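Local coordinates for DegT/DnrJ/EryC1/StrS aminotransferase (Brucella abortus 2308, PDB 4QGR), which probably transfers amino groups as a pyridoxal-phosphate-dependent aminotransferase of the DegT/DnrJ/EryC1/StrS family, at residues P88-A93 / D145-A150; D114-N119 / V281-E286. One frame throughout, in Å; residues are numbered along the deposited sequence.

Interaction 1: residues P88-A93 / D145-A150. With PLP (pyridoxal-5'-phosphate), chain E.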
loop_
_atom_site.group_PDB
_atom_site.type_symbol
_atom_site.label_atom_id
_atom_site.label_comp_id
_atom_site.label_asym_id
_atom_site.label_seq_id
_atom_site.Cartn_x
_atom_site.Cartn_y
_atom_site.Cartn_z
ATOM N N PRO A 88 -0.149 0.996 -22.712
ATOM C CA PRO A 88 0.752 0.101 -23.433
ATOM C C PRO A 88 0.724 -1.311 -22.870
ATOM O O PRO A 88 0.336 -1.529 -21.728
ATOM C CB PRO A 88 2.137 0.728 -23.195
ATOM C CG PRO A 88 1.910 1.994 -22.454
ATOM C CD PRO A 88 0.583 1.891 -21.798
ATOM N N SER A 89 1.056 -2.276 -23.724
ATOM C CA SER A 89 1.343 -3.640 -23.288
ATOM C C SER A 89 2.829 -3.784 -22.901
ATOM O O SER A 89 3.169 -4.617 -22.047
ATOM C CB SER A 89 0.986 -4.596 -24.430
ATOM O OG SER A 89 1.413 -5.914 -24.153
ATOM N N PHE A 90 3.716 -3.017 -23.542
ATOM C CA PHE A 90 5.134 -3.049 -23.210
ATOM C C PHE A 90 5.426 -2.107 -22.049
ATOM O O PHE A 90 5.827 -0.971 -22.263
ATOM C CB PHE A 90 5.971 -2.687 -24.449
ATOM C CG PHE A 90 7.377 -3.177 -24.386
ATOM C CD1 PHE A 90 7.640 -4.516 -24.545
ATOM C CD2 PHE A 90 8.436 -2.288 -24.144
ATOM C CE1 PHE A 90 8.924 -5.002 -24.470
ATOM C CE2 PHE A 90 9.736 -2.753 -24.065
ATOM C CZ PHE A 90 9.980 -4.113 -24.222
ATOM N N THR A 91 5.131 -2.572 -20.835
ATOM C CA THR A 91 5.296 -1.815 -19.616
ATOM C C THR A 91 5.177 -2.792 -18.434
ATOM O O THR A 91 4.849 -3.987 -18.615
ATOM C CB THR A 91 4.235 -0.692 -19.511
ATOM O OG1 THR A 91 4.481 0.104 -18.361
ATOM C CG2 THR A 91 2.785 -1.263 -19.486
ATOM N N PHE A 92 5.421 -2.276 -17.231
ATOM C CA PHE A 92 5.211 -3.027 -16.001
ATOM C C PHE A 92 3.739 -3.291 -15.758
ATOM O O PHE A 92 2.884 -2.468 -16.110
ATOM C CB PHE A 92 5.787 -2.233 -14.831
ATOM C CG PHE A 92 5.756 -2.964 -13.522
ATOM C CD1 PHE A 92 6.628 -4.028 -13.282
ATOM C CD2 PHE A 92 4.904 -2.569 -12.528
ATOM C CE1 PHE A 92 6.585 -4.714 -12.068
ATOM C CE2 PHE A 92 4.856 -3.234 -11.314
ATOM C CZ PHE A 92 5.720 -4.290 -11.073
ATOM N N ALA A 93 3.420 -4.437 -15.143
ATOM C CA ALA A 93 2.025 -4.870 -15.002
ATOM C C ALA A 93 1.076 -3.828 -14.389
ATOM O O ALA A 93 -0.089 -3.784 -14.722
ATOM C CB ALA A 93 1.974 -6.136 -14.156
ATOM N N ASP A 145 6.232 6.702 -19.456
ATOM C CA ASP A 145 7.504 7.238 -19.847
ATOM C C ASP A 145 8.524 6.121 -19.699
ATOM O O ASP A 145 9.205 6.043 -18.702
ATOM C CB ASP A 145 7.893 8.398 -18.956
ATOM C CG ASP A 145 6.882 9.516 -18.967
ATOM O OD1 ASP A 145 6.252 9.762 -20.030
ATOM O OD2 ASP A 145 6.718 10.173 -17.900
ATOM N N LEU A 146 8.604 5.204 -20.667
ATOM C CA LEU A 146 9.322 3.956 -20.420
ATOM C C LEU A 146 10.814 4.201 -20.344
ATOM O O LEU A 146 11.360 4.899 -21.153
ATOM C CB LEU A 146 8.998 2.876 -21.470
ATOM C CG LEU A 146 9.307 1.440 -21.041
ATOM C CD1 LEU A 146 8.441 1.017 -19.855
ATOM C CD2 LEU A 146 9.112 0.431 -22.161
ATOM N N PHE A 147 11.467 3.599 -19.371
ATOM C CA PHE A 147 12.943 3.678 -19.169
ATOM C C PHE A 147 13.447 5.070 -18.862
ATOM O O PHE A 147 14.654 5.308 -18.856
ATOM C CB PHE A 147 13.753 3.067 -20.350
ATOM C CG PHE A 147 13.357 1.636 -20.700
ATOM C CD1 PHE A 147 13.006 0.708 -19.721
ATOM C CD2 PHE A 147 13.316 1.241 -22.009
ATOM C CE1 PHE A 147 12.662 -0.600 -20.061
ATOM C CE2 PHE A 147 12.975 -0.098 -22.352
ATOM C CZ PHE A 147 12.655 -1.019 -21.368
ATOM N N GLY A 148 12.510 5.976 -18.607
ATOM C CA GLY A 148 12.868 7.384 -18.273
ATOM C C GLY A 148 12.630 8.401 -19.328
ATOM O O GLY A 148 12.800 9.617 -19.078
ATOM N N LEU A 149 12.182 7.953 -20.512
ATOM C CA LEU A 149 12.025 8.811 -21.674
ATOM C C LEU A 149 10.573 9.266 -21.796
ATOM O O LEU A 149 9.679 8.418 -21.829
ATOM C CB LEU A 149 12.396 8.027 -22.924
ATOM C CG LEU A 149 12.322 8.758 -24.292
ATOM C CD1 LEU A 149 13.316 9.885 -24.292
ATOM C CD2 LEU A 149 12.570 7.757 -25.426
ATOM N N ALA A 150 10.334 10.592 -21.884
ATOM C CA ALA A 150 8.966 11.091 -21.906
ATOM C C ALA A 150 8.226 10.627 -23.168
ATOM O O ALA A 150 8.781 10.631 -24.284
ATOM C CB ALA A 150 8.917 12.614 -21.832
HETATM N N1 PLP E . 4.563 1.805 -13.575
HETATM C C2 PLP E . 5.750 1.496 -14.129
HETATM C C2A PLP E . 6.095 1.897 -15.543
HETATM C C3 PLP E . 6.768 0.820 -13.278
HETATM O O3 PLP E . 7.960 0.560 -13.801
HETATM C C4 PLP E . 6.369 0.389 -11.911
HETATM C C4A PLP E . 7.224 -0.231 -10.875
HETATM O O4A PLP E . 8.385 0.085 -10.713
HETATM C C5 PLP E . 5.032 0.783 -11.449
HETATM C C6 PLP E . 4.195 1.479 -12.325
HETATM C C5A PLP E . 4.554 0.410 -10.063
HETATM O O4P PLP E . 5.287 1.091 -9.034
HETATM P P PLP E . 5.527 0.391 -7.606
HETATM O O1P PLP E . 6.000 1.486 -6.653
HETATM O O2P PLP E . 4.251 -0.304 -7.205
HETATM O O3P PLP E . 6.668 -0.585 -7.935
#

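Interaction 2: residues D114-N119 / V281-E286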
loop_
_atom_site.group_PDB
_atom_site.type_symbol
_atom_site.label_atom_id
_atom_site.label_comp_id
_atom_site.label_asym_id
_atom_site.label_seq_id
_atom_site.Cartn_x
_atom_site.Cartn_y
_atom_site.Cartn_z
ATOM N N ASP A 114 11.400 2.598 -31.630
ATOM C CA ASP A 114 12.591 3.312 -31.188
ATOM C C ASP A 114 12.482 3.913 -29.781
ATOM O O ASP A 114 13.405 3.764 -28.957
ATOM C CB ASP A 114 12.947 4.419 -32.180
ATOM C CG ASP A 114 13.199 3.894 -33.604
ATOM O OD1 ASP A 114 13.698 2.775 -33.798
ATOM O OD2 ASP A 114 12.789 4.589 -34.535
ATOM N N SER A 115 11.374 4.577 -29.483
ATOM C CA SER A 115 11.173 5.162 -28.185
ATOM C C SER A 115 10.647 4.163 -27.126
ATOM O O SER A 115 10.734 4.442 -25.929
ATOM C CB SER A 115 10.207 6.336 -28.311
ATOM O OG SER A 115 8.865 5.879 -28.459
ATOM N N TYR A 116 10.041 3.065 -27.577
ATOM C CA TYR A 116 9.378 2.084 -26.718
ATOM C C TYR A 116 8.188 2.653 -25.961
ATOM O O TYR A 116 7.701 2.049 -24.983
ATOM C CB TYR A 116 10.375 1.441 -25.731
ATOM C CG TYR A 116 11.642 0.955 -26.370
ATOM C CD1 TYR A 116 11.611 0.196 -27.534
ATOM C CD2 TYR A 116 12.901 1.263 -25.824
ATOM C CE1 TYR A 116 12.773 -0.274 -28.118
ATOM C CE2 TYR A 116 14.059 0.783 -26.405
ATOM C CZ TYR A 116 13.986 0.011 -27.558
ATOM O OH TYR A 116 15.131 -0.451 -28.182
ATOM N N ASN A 117 7.698 3.800 -26.432
ATOM C CA ASN A 117 6.563 4.475 -25.832
ATOM C C ASN A 117 5.302 4.417 -26.734
ATOM O O ASN A 117 5.404 4.192 -27.940
ATOM C CB ASN A 117 6.949 5.925 -25.479
ATOM C CG ASN A 117 7.828 6.003 -24.247
ATOM O OD1 ASN A 117 7.736 5.140 -23.368
ATOM N ND2 ASN A 117 8.603 7.067 -24.117
ATOM N N MET A 118 4.147 4.618 -26.127
ATOM C CA MET A 118 2.824 4.426 -26.789
ATOM C C MET A 118 2.770 5.041 -28.186
ATOM O O MET A 118 3.036 6.224 -28.373
ATOM C CB MET A 118 1.726 5.054 -25.920
ATOM C CG MET A 118 0.300 4.864 -26.477
ATOM S SD MET A 118 -1.010 5.440 -25.400
ATOM C CE MET A 118 -0.979 4.259 -24.048
ATOM N N ASN A 119 2.337 4.232 -29.150
ATOM C CA ASN A 119 2.180 4.613 -30.540
ATOM C C ASN A 119 0.905 5.475 -30.656
ATOM O O ASN A 119 -0.215 5.034 -30.339
ATOM C CB ASN A 119 2.054 3.335 -31.413
ATOM C CG ASN A 119 1.772 3.620 -32.882
ATOM O OD1 ASN A 119 0.975 4.474 -33.217
ATOM N ND2 ASN A 119 2.354 2.825 -33.756
ATOM N N VAL A 281 27.252 -1.295 -33.608
ATOM C CA VAL A 281 27.132 -2.738 -33.405
ATOM C C VAL A 281 25.772 -3.168 -32.817
ATOM O O VAL A 281 25.393 -4.323 -32.950
ATOM C CB VAL A 281 28.257 -3.305 -32.510
ATOM C CG1 VAL A 281 29.595 -3.269 -33.225
ATOM C CG2 VAL A 281 28.341 -2.578 -31.168
ATOM N N VAL A 282 25.062 -2.263 -32.137
ATOM C CA VAL A 282 23.735 -2.558 -31.635
ATOM C C VAL A 282 22.843 -1.330 -31.821
ATOM O O VAL A 282 23.327 -0.255 -32.122
ATOM C CB VAL A 282 23.722 -2.956 -30.132
ATOM C CG1 VAL A 282 24.413 -4.298 -29.918
ATOM C CG2 VAL A 282 24.315 -1.878 -29.245
ATOM N N LYS A 283 21.546 -1.508 -31.615
ATOM C CA LYS A 283 20.620 -0.415 -31.709
ATOM C C LYS A 283 20.579 0.293 -30.369
ATOM O O LYS A 283 20.292 -0.321 -29.353
ATOM C CB LYS A 283 19.257 -0.935 -32.136
ATOM C CG LYS A 283 18.174 0.108 -32.285
ATOM C CD LYS A 283 17.015 -0.468 -33.108
ATOM C CE LYS A 283 15.955 0.561 -33.433
ATOM N NZ LYS A 283 15.494 1.206 -32.195
ATOM N N VAL A 284 20.875 1.586 -30.377
ATOM C CA VAL A 284 21.030 2.341 -29.138
ATOM C C VAL A 284 19.830 3.280 -28.935
ATOM O O VAL A 284 19.194 3.712 -29.891
ATOM C CB VAL A 284 22.370 3.126 -29.052
ATOM C CG1 VAL A 284 23.569 2.184 -29.112
ATOM C CG2 VAL A 284 22.483 4.187 -30.134
ATOM N N PRO A 285 19.517 3.576 -27.677
ATOM C CA PRO A 285 18.423 4.473 -27.361
ATOM C C PRO A 285 18.816 5.951 -27.554
ATOM O O PRO A 285 19.235 6.628 -26.630
ATOM C CB PRO A 285 18.131 4.120 -25.895
ATOM C CG PRO A 285 19.481 3.737 -25.333
ATOM C CD PRO A 285 20.141 2.992 -26.457
ATOM N N GLU A 286 18.640 6.472 -28.749
ATOM C CA GLU A 286 18.963 7.886 -29.008
ATOM C C GLU A 286 18.079 8.843 -28.186
ATOM O O GLU A 286 16.910 8.565 -27.949
ATOM C CB GLU A 286 18.827 8.202 -30.504
ATOM C CG GLU A 286 19.885 7.538 -31.350
ATOM C CD GLU A 286 21.187 8.308 -31.327
ATOM O OE1 GLU A 286 21.147 9.547 -31.543
ATOM O OE2 GLU A 286 22.252 7.688 -31.099
HETATM O O HOH W 1 14.961 6.801 -28.434
HETATM O O HOH W 2 17.433 1.166 -28.160
#

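Interaction 1: residues P88-A93 / D145-A150
Leu146 and Phe90 carry this buried contact, with Thr91 and Phe147 adding smaller shares to a total of 144 Å². The Leu146 CD2 methyl comes within 3.4 Å of Phe90 CD2, meeting the ring obliquely, and the two side chains cross at about a right angle. Phe90 is the centre of an inverse gamma turn, and its chi1 of -158° directs the ring from that turn toward Leu146. The other methyl, Leu146 CD1, stands 4.2 Å from Thr91 CA, so the forked leucine touches both residues. Phe147 CZ closes on Phe90 CE2 at 4.3 Å, while Leu146 CG sits over the centre of the Phe147 ring. Thr91 OG1 lies 3.7 Å from PLP C2A. Next along the chain, Phe92 lays a ring face against the cofactor, its CD2 3.4 Å from PLP C4; His227 of the second subunit meets this ring edge-to-face. With no hydrogen bond between the two segments, their cohesion is apolar; bonds such as Thr91 OG1 to Thr95 OG1, and Phe147 N to OE1 of Gln173, whose NE2 is hydrogen-bonded to PLP, tie each to its surroundings beside the cofactor.

Interaction 2: residues D114-N119 / V281-E286
Lys283 and Asp114 meet in a salt bridge across the two loops, Lys283 NZ donating to Asp114 OD1 at 2.9 Å. The side chains cross at about a right angle. Lys283 runs out extended from the backbone, CG opposite the N (chi1 -180°), until a bend at chi4 (-54°) swings NZ onto OD1; Lys283 CE lies beside the same Asp114 OD1 at 3.2 Å. The ammonium meets the anti side of OD1, 17° out of the carboxylate plane. Its further partners are weak: a hydrogen bond to Pro113 O and a long ion pair with Glu301. Gathering these acceptors around NZ would be expected to favour the charged lysine.

Tyr116 approaches from the same loop as Asp114, and its OH remains 4.4 Å from Lys283 NZ, without a direct hydrogen bond to it. Instead, the hydroxyl is hydrogen-bonded to Glu301 OE2 and accepts from a water at 2.8 Å; that water also donates weakly to Lys283 O. Asp114 O lies 3.9 Å above the centre of the tyrosine ring, so the loop folds its own carbonyl over one ring face. Another water donates to Glu286 O at 2.7 Å and, weakly, to Asp114 O, giving a second, looser bridge between the loops.

Just after Asp114, Ser115 OG accepts from Asn117 N at 3.1 Å, an ST turn with Tyr116 at its middle. Beyond it, Asn119 caps the start of helix 120-133 through a bond to Gln122 N. Loop 114-119, with its ST turn and helix N-cap, is thus joined to the loop between helix 247-278 and strand 291-292 by a partly exposed salt bridge and two separate water bridges, each with one weak leg.

Overall arrangement
The contacts have centres about 12 Å apart and their segments alternate along the chain: 88-93, 114-119, 145-150, then 281-286. The first three begin at or after the ends of strands 83-88, 105-109 and 137-141, adjacent parallel members of the large mixed sheet, and precede helices 94-101, 120-133 and 153-163. Asn117 connects the interactions directly: its OD1 is 2.8 Å from Leu146 N and its ND2 2.9 Å from Leu149 O, both probable hydrogen bonds. Interaction 1 lies near the chain centre, interaction 2 about 16 Å from it. In this fold, loops after parallel strands line the cofactor site; the contacts link such loops to the segment following the long helix 247-278.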